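Long-range contacts in peptidyl-prolyl cis-trans isomerase (Hirschia baltica, PDB 5EX2), which probably catalyses the cis-trans isomerisation of peptide bonds preceding proline, as a periplasmic folding helper of the cyclophilin family: residues G154-R160 against Y185-M191; E38-I43 against Y124-I129. Residue numbers count along the deposited sequence, not the author numbering.

Contact 1: residues G154-R160 against Y185-M191; sequences GVVSMAR and YSSWGRM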
loop_
_atom_site.group_PDB
_atom_site.type_symbol
_atom_site.label_atom_id
_atom_site.label_comp_id
_atom_site.label_asym_id
_atom_site.label_seq_id
_atom_site.Cartn_x
_atom_site.Cartn_y
_atom_site.Cartn_z
ATOM N N GLY A 154 -2.596 6.831 0.258
ATOM C CA GLY A 154 -1.474 6.071 -0.234
ATOM C C GLY A 154 -1.625 4.564 -0.158
ATOM O O GLY A 154 -1.016 3.836 -0.928
ATOM N N VAL A 155 -2.441 4.090 0.766
ATOM C CA VAL A 155 -2.667 2.668 0.910
ATOM C C VAL A 155 -3.509 2.188 -0.253
ATOM O O VAL A 155 -4.269 2.945 -0.841
ATOM C CB VAL A 155 -3.298 2.378 2.302
ATOM C CG1 VAL A 155 -3.853 0.951 2.426
ATOM C CG2 VAL A 155 -2.228 2.628 3.365
ATOM N N VAL A 156 -3.328 0.928 -0.586
ATOM C CA VAL A 156 -4.075 0.268 -1.643
ATOM C C VAL A 156 -4.795 -0.926 -1.028
ATOM O O VAL A 156 -4.210 -1.664 -0.235
ATOM C CB VAL A 156 -3.124 -0.161 -2.795
ATOM C CG1 VAL A 156 -3.876 -0.805 -3.925
ATOM C CG2 VAL A 156 -2.342 1.043 -3.309
ATOM N N SER A 157 -6.059 -1.117 -1.381
ATOM C CA SER A 157 -6.898 -2.091 -0.707
ATOM C C SER A 157 -7.826 -2.784 -1.688
ATOM O O SER A 157 -7.827 -2.468 -2.861
ATOM C CB SER A 157 -7.664 -1.387 0.401
ATOM O OG SER A 157 -8.352 -2.305 1.206
ATOM N N MET A 158 -8.551 -3.777 -1.206
ATOM C CA MET A 158 -9.364 -4.616 -2.058
ATOM C C MET A 158 -10.839 -4.284 -1.938
ATOM O O MET A 158 -11.381 -4.267 -0.851
ATOM C CB MET A 158 -9.146 -6.084 -1.709
ATOM C CG MET A 158 -9.306 -6.992 -2.890
ATOM S SD MET A 158 -7.888 -6.848 -3.987
ATOM C CE MET A 158 -8.499 -7.718 -5.421
ATOM N N ALA A 159 -11.483 -4.018 -3.062
ATOM C CA ALA A 159 -12.908 -3.792 -3.060
ATOM C C ALA A 159 -13.632 -5.082 -2.745
ATOM O O ALA A 159 -13.136 -6.172 -3.011
ATOM C CB ALA A 159 -13.366 -3.268 -4.394
ATOM N N ARG A 160 -14.817 -4.950 -2.176
ATOM C CA ARG A 160 -15.653 -6.099 -1.905
ATOM C C ARG A 160 -17.090 -5.647 -1.718
ATOM O O ARG A 160 -17.354 -4.459 -1.528
ATOM C CB ARG A 160 -15.168 -6.856 -0.672
ATOM C CG ARG A 160 -15.222 -6.077 0.619
ATOM C CD ARG A 160 -15.008 -7.044 1.753
ATOM N NE ARG A 160 -15.159 -6.461 3.083
ATOM C CZ ARG A 160 -16.270 -6.535 3.819
ATOM N NH1 ARG A 160 -17.366 -7.121 3.352
ATOM N NH2 ARG A 160 -16.291 -5.999 5.028
ATOM N N TYR A 185 -11.650 -4.009 5.345
ATOM C CA TYR A 185 -11.221 -4.200 3.960
ATOM C C TYR A 185 -9.781 -4.669 3.973
ATOM O O TYR A 185 -9.010 -4.328 4.873
ATOM C CB TYR A 185 -11.343 -2.909 3.136
ATOM C CG TYR A 185 -12.773 -2.523 2.934
ATOM C CD1 TYR A 185 -13.489 -1.925 3.950
ATOM C CD2 TYR A 185 -13.434 -2.803 1.741
ATOM C CE1 TYR A 185 -14.821 -1.601 3.800
ATOM C CE2 TYR A 185 -14.777 -2.480 1.573
ATOM C CZ TYR A 185 -15.458 -1.880 2.612
ATOM O OH TYR A 185 -16.794 -1.560 2.450
ATOM N N SER A 186 -9.413 -5.447 2.967
ATOM C CA SER A 186 -8.089 -6.043 2.905
ATOM C C SER A 186 -7.078 -5.111 2.258
ATOM O O SER A 186 -6.909 -5.110 1.052
ATOM C CB SER A 186 -8.146 -7.365 2.136
ATOM O OG SER A 186 -9.114 -8.245 2.669
ATOM N N SER A 187 -6.402 -4.307 3.058
ATOM C CA SER A 187 -5.317 -3.488 2.535
ATOM C C SER A 187 -4.103 -4.374 2.265
ATOM O O SER A 187 -3.810 -5.292 3.020
ATOM C CB SER A 187 -4.983 -2.355 3.504
ATOM O OG SER A 187 -4.825 -2.860 4.810
ATOM N N TRP A 188 -3.424 -4.110 1.160
ATOM C CA TRP A 188 -2.383 -5.025 0.695
ATOM C C TRP A 188 -1.176 -4.366 0.083
ATOM O O TRP A 188 -0.215 -5.053 -0.233
ATOM C CB TRP A 188 -2.952 -6.004 -0.324
ATOM C CG TRP A 188 -3.699 -5.420 -1.515
ATOM C CD1 TRP A 188 -5.061 -5.322 -1.660
ATOM C CD2 TRP A 188 -3.139 -4.917 -2.744
ATOM N NE1 TRP A 188 -5.370 -4.777 -2.876
ATOM C CE2 TRP A 188 -4.214 -4.514 -3.560
ATOM C CE3 TRP A 188 -1.839 -4.751 -3.226
ATOM C CZ2 TRP A 188 -4.028 -3.982 -4.839
ATOM C CZ3 TRP A 188 -1.663 -4.202 -4.501
ATOM C CH2 TRP A 188 -2.749 -3.827 -5.279
ATOM N N GLY A 189 -1.202 -3.054 -0.076
ATOM C CA GLY A 189 -0.068 -2.370 -0.656
ATOM C C GLY A 189 -0.088 -0.890 -0.381
ATOM O O GLY A 189 -0.972 -0.383 0.297
ATOM N N ARG A 190 0.922 -0.211 -0.901
ATOM C CA ARG A 190 1.081 1.205 -0.702
ATOM C C ARG A 190 1.698 1.851 -1.929
ATOM O O ARG A 190 2.611 1.289 -2.501
ATOM C CB ARG A 190 1.955 1.444 0.529
ATOM C CG ARG A 190 2.079 2.862 0.880
ATOM C CD ARG A 190 2.909 3.021 2.114
ATOM N NE ARG A 190 4.340 2.822 1.917
ATOM C CZ ARG A 190 5.162 3.755 1.461
ATOM N NH1 ARG A 190 4.689 4.936 1.082
ATOM N NH2 ARG A 190 6.460 3.512 1.390
ATOM N N MET A 191 1.214 3.036 -2.292
ATOM C CA MET A 191 1.751 3.786 -3.434
ATOM C C MET A 191 3.019 4.505 -3.032
ATOM O O MET A 191 2.973 5.529 -2.351
ATOM C CB MET A 191 0.712 4.790 -3.946
ATOM C CG MET A 191 -0.556 4.115 -4.462
ATOM S SD MET A 191 -1.789 5.248 -5.100
ATOM C CE MET A 191 -2.773 5.563 -3.653
HETATM O O HOH W 1 -11.555 -6.095 1.192
HETATM O O HOH W 2 -18.427 -3.499 0.960
#
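V156 and W188 form the apolar centre of this antiparallel strand pair. V156 CG1 lies over the face of the indole, 3.7 Å from the centroid of its six-membered ring (CH-pi) and 3.3 Å from W188 CZ2, while V156 CG2 meets M191 CG at 3.7 Å. M158 SD approaches the same indole obliquely, 4.3 Å from the five-membered ring centroid, a Met-aromatic contact. The backbone ladder runs through M191 N to G154 O (2.7 Å), V156 N to G189 O (2.8 Å) and W188 N to V156 O (2.9 Å). G189 N also reaches V156 O weakly at 3.3 Å, so W188 and G189 both face V156: a classic beta bulge. Toward the polar end, one water accepts from S186 N and donates to M158 O. R160 then sets its guanidinium over the face of the Y185 ring, CZ 5.0 Å from the centroid and 13° off the normal (cation-pi), while its NH2 bonds to K184 O. In the cyclophilin barrel, strand 155-158 lies between 187-191 and 171-174, and strand 33-39 flanks 187-191 on its other edge; V156 and W188 both touch I37, and helix 45-57 packs on W188 through H47 and I51.

Contact 2: residues E38-I43 against Y124-I129; sequences ELAPEI and YNGFPI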
loop_
_atom_site.group_PDB
_atom_site.type_symbol
_atom_site.label_atom_id
_atom_site.label_comp_id
_atom_site.label_asym_id
_atom_site.label_seq_id
_atom_site.Cartn_x
_atom_site.Cartn_y
_atom_site.Cartn_z
ATOM N N GLU A 38 4.058 -0.841 -3.706
ATOM C CA GLU A 38 4.748 -1.911 -2.999
ATOM C C GLU A 38 3.717 -2.814 -2.333
ATOM O O GLU A 38 2.876 -2.365 -1.560
ATOM C CB GLU A 38 5.754 -1.400 -1.948
ATOM C CG GLU A 38 6.589 -2.559 -1.416
ATOM C CD GLU A 38 7.592 -2.203 -0.337
ATOM O OE1 GLU A 38 7.618 -1.054 0.139
ATOM O OE2 GLU A 38 8.359 -3.118 0.031
ATOM N N LEU A 39 3.822 -4.100 -2.626
ATOM C CA LEU A 39 3.002 -5.119 -1.998
ATOM C C LEU A 39 3.493 -5.403 -0.585
ATOM O O LEU A 39 4.696 -5.327 -0.305
ATOM C CB LEU A 39 3.050 -6.406 -2.803
ATOM C CG LEU A 39 2.674 -6.242 -4.264
ATOM C CD1 LEU A 39 2.917 -7.540 -5.033
ATOM C CD2 LEU A 39 1.219 -5.784 -4.382
ATOM N N ALA A 40 2.571 -5.772 0.300
ATOM C CA ALA A 40 2.872 -6.028 1.700
ATOM C C ALA A 40 2.513 -7.462 2.095
ATOM O O ALA A 40 1.452 -7.696 2.686
ATOM C CB ALA A 40 2.120 -5.045 2.572
ATOM N N PRO A 41 3.390 -8.425 1.782
ATOM C CA PRO A 41 3.029 -9.831 1.991
ATOM C C PRO A 41 2.820 -10.202 3.451
ATOM O O PRO A 41 2.053 -11.122 3.737
ATOM C CB PRO A 41 4.227 -10.606 1.433
ATOM C CG PRO A 41 5.038 -9.655 0.673
ATOM C CD PRO A 41 4.663 -8.266 1.057
ATOM N N GLU A 42 3.471 -9.499 4.366
ATOM C CA GLU A 42 3.339 -9.827 5.771
ATOM C C GLU A 42 1.986 -9.343 6.315
ATOM O O GLU A 42 1.522 -9.822 7.350
ATOM C CB GLU A 42 4.512 -9.217 6.550
ATOM C CG GLU A 42 5.865 -9.774 6.083
ATOM C CD GLU A 42 7.058 -9.225 6.849
ATOM O OE1 GLU A 42 7.556 -8.143 6.469
ATOM O OE2 GLU A 42 7.512 -9.882 7.809
ATOM N N ILE A 43 1.331 -8.445 5.591
ATOM C CA ILE A 43 0.077 -7.848 6.027
ATOM C C ILE A 43 -1.128 -8.584 5.430
ATOM O O ILE A 43 -2.121 -8.841 6.117
ATOM C CB ILE A 43 0.043 -6.351 5.665
ATOM C CG1 ILE A 43 1.155 -5.619 6.427
ATOM C CG2 ILE A 43 -1.329 -5.755 5.954
ATOM C CD1 ILE A 43 1.326 -4.166 6.049
ATOM N N TYR A 124 6.019 0.092 9.886
ATOM C CA TYR A 124 6.864 -1.058 9.657
ATOM C C TYR A 124 7.151 -1.129 8.174
ATOM O O TYR A 124 6.216 -1.217 7.371
ATOM C CB TYR A 124 6.209 -2.353 10.115
ATOM C CG TYR A 124 6.973 -3.582 9.684
ATOM C CD1 TYR A 124 8.166 -3.935 10.284
ATOM C CD2 TYR A 124 6.501 -4.379 8.663
ATOM C CE1 TYR A 124 8.864 -5.056 9.874
ATOM C CE2 TYR A 124 7.189 -5.500 8.240
ATOM C CZ TYR A 124 8.366 -5.834 8.846
ATOM O OH TYR A 124 9.056 -6.955 8.424
ATOM N N ASN A 125 8.422 -1.087 7.802
ATOM C CA ASN A 125 8.819 -1.172 6.397
ATOM C C ASN A 125 8.113 -0.144 5.542
ATOM O O ASN A 125 7.819 -0.381 4.369
ATOM C CB ASN A 125 8.549 -2.579 5.870
ATOM C CG ASN A 125 9.713 -3.501 6.096
ATOM O OD1 ASN A 125 10.657 -3.161 6.800
ATOM N ND2 ASN A 125 9.658 -4.675 5.486
ATOM N N GLY A 126 7.857 1.016 6.124
ATOM C CA GLY A 126 7.240 2.109 5.401
ATOM C C GLY A 126 5.733 2.005 5.295
ATOM O O GLY A 126 5.093 2.889 4.714
ATOM N N PHE A 127 5.159 0.926 5.819
ATOM C CA PHE A 127 3.714 0.769 5.841
ATOM C C PHE A 127 3.170 1.302 7.151
ATOM O O PHE A 127 3.765 1.069 8.212
ATOM C CB PHE A 127 3.304 -0.693 5.681
ATOM C CG PHE A 127 3.775 -1.322 4.383
ATOM C CD1 PHE A 127 3.119 -1.061 3.191
ATOM C CD2 PHE A 127 4.876 -2.169 4.341
ATOM C CE1 PHE A 127 3.535 -1.627 1.994
ATOM C CE2 PHE A 127 5.290 -2.730 3.126
ATOM C CZ PHE A 127 4.614 -2.461 1.974
ATOM N N PRO A 128 2.030 2.001 7.104
ATOM C CA PRO A 128 1.394 2.414 8.346
ATOM C C PRO A 128 0.737 1.198 8.976
ATOM O O PRO A 128 0.147 0.368 8.278
ATOM C CB PRO A 128 0.381 3.452 7.886
ATOM C CG PRO A 128 -0.011 2.979 6.507
ATOM C CD PRO A 128 1.230 2.373 5.924
ATOM N N ILE A 129 0.816 1.100 10.299
ATOM C CA ILE A 129 0.293 -0.039 11.026
ATOM C C ILE A 129 -0.444 0.477 12.248
ATOM O O ILE A 129 0.011 1.424 12.880
ATOM C CB ILE A 129 1.407 -1.006 11.476
ATOM C CG1 ILE A 129 2.259 -1.470 10.290
ATOM C CG2 ILE A 129 0.820 -2.195 12.240
ATOM C CD1 ILE A 129 1.548 -2.401 9.344
HETATM O O HOH W 3 6.494 0.662 2.101
#
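The side chain of E38, at the end of strand 33-39, packs against F127, with E38 CD 3.8 Å from F127 CZ. A water donates to both E38 OE1 and N125 O (2.8 Å each), and E38 OE2 forms a salt bridge with R18. L39 turns its CA-CB bond away; its side chain touches W188 and helix 45-57. The A40 methyl lies over the face of the F127 ring: CB lies 3.8 Å from the centroid, 19° off the normal, a CH-pi contact. Beyond P41, E42 accepts a hydrogen bond at OE1 from Y124 OH (2.7 Å). I43, whose N bonds to A40 O at 3.0 Å, directs CD1 to F127 CB (4.0 Å) and I129 CD1 (3.7 Å). Opposing this segment is a beta hairpin with a type I' turn from Y124 to F127, closed by F127 N to Y124 O (2.8 Å) and Y124 N to F127 O (3.0 Å). Side chains thus dock a two-residue hairpin loop onto the end of a cyclophilin barrel strand.

From the N terminus, the chain passes through 38-43, then through helix 45-57, two barrel strands (63-69 and 73-76) and strands of the second sheet before contact 2 closes an 80-residue loop at 124-129. Contact 1 opens afterwards, at 154-160, and closes a 24-residue loop at 185-191; the two are therefore in series, neither nested nor crossed. In space they adjoin, their centres about 11 Å apart, because strands 33-39 and 187-191 are barrel neighbours: R190 O lies 2.8 Å from E38 N and W188 O 2.9 Å from A40 N, both probable hydrogen bonds. Contact 1 pairs strands within the barrel, whereas contact 2 joins that barrel to the sheet containing 119-124 and 127-132.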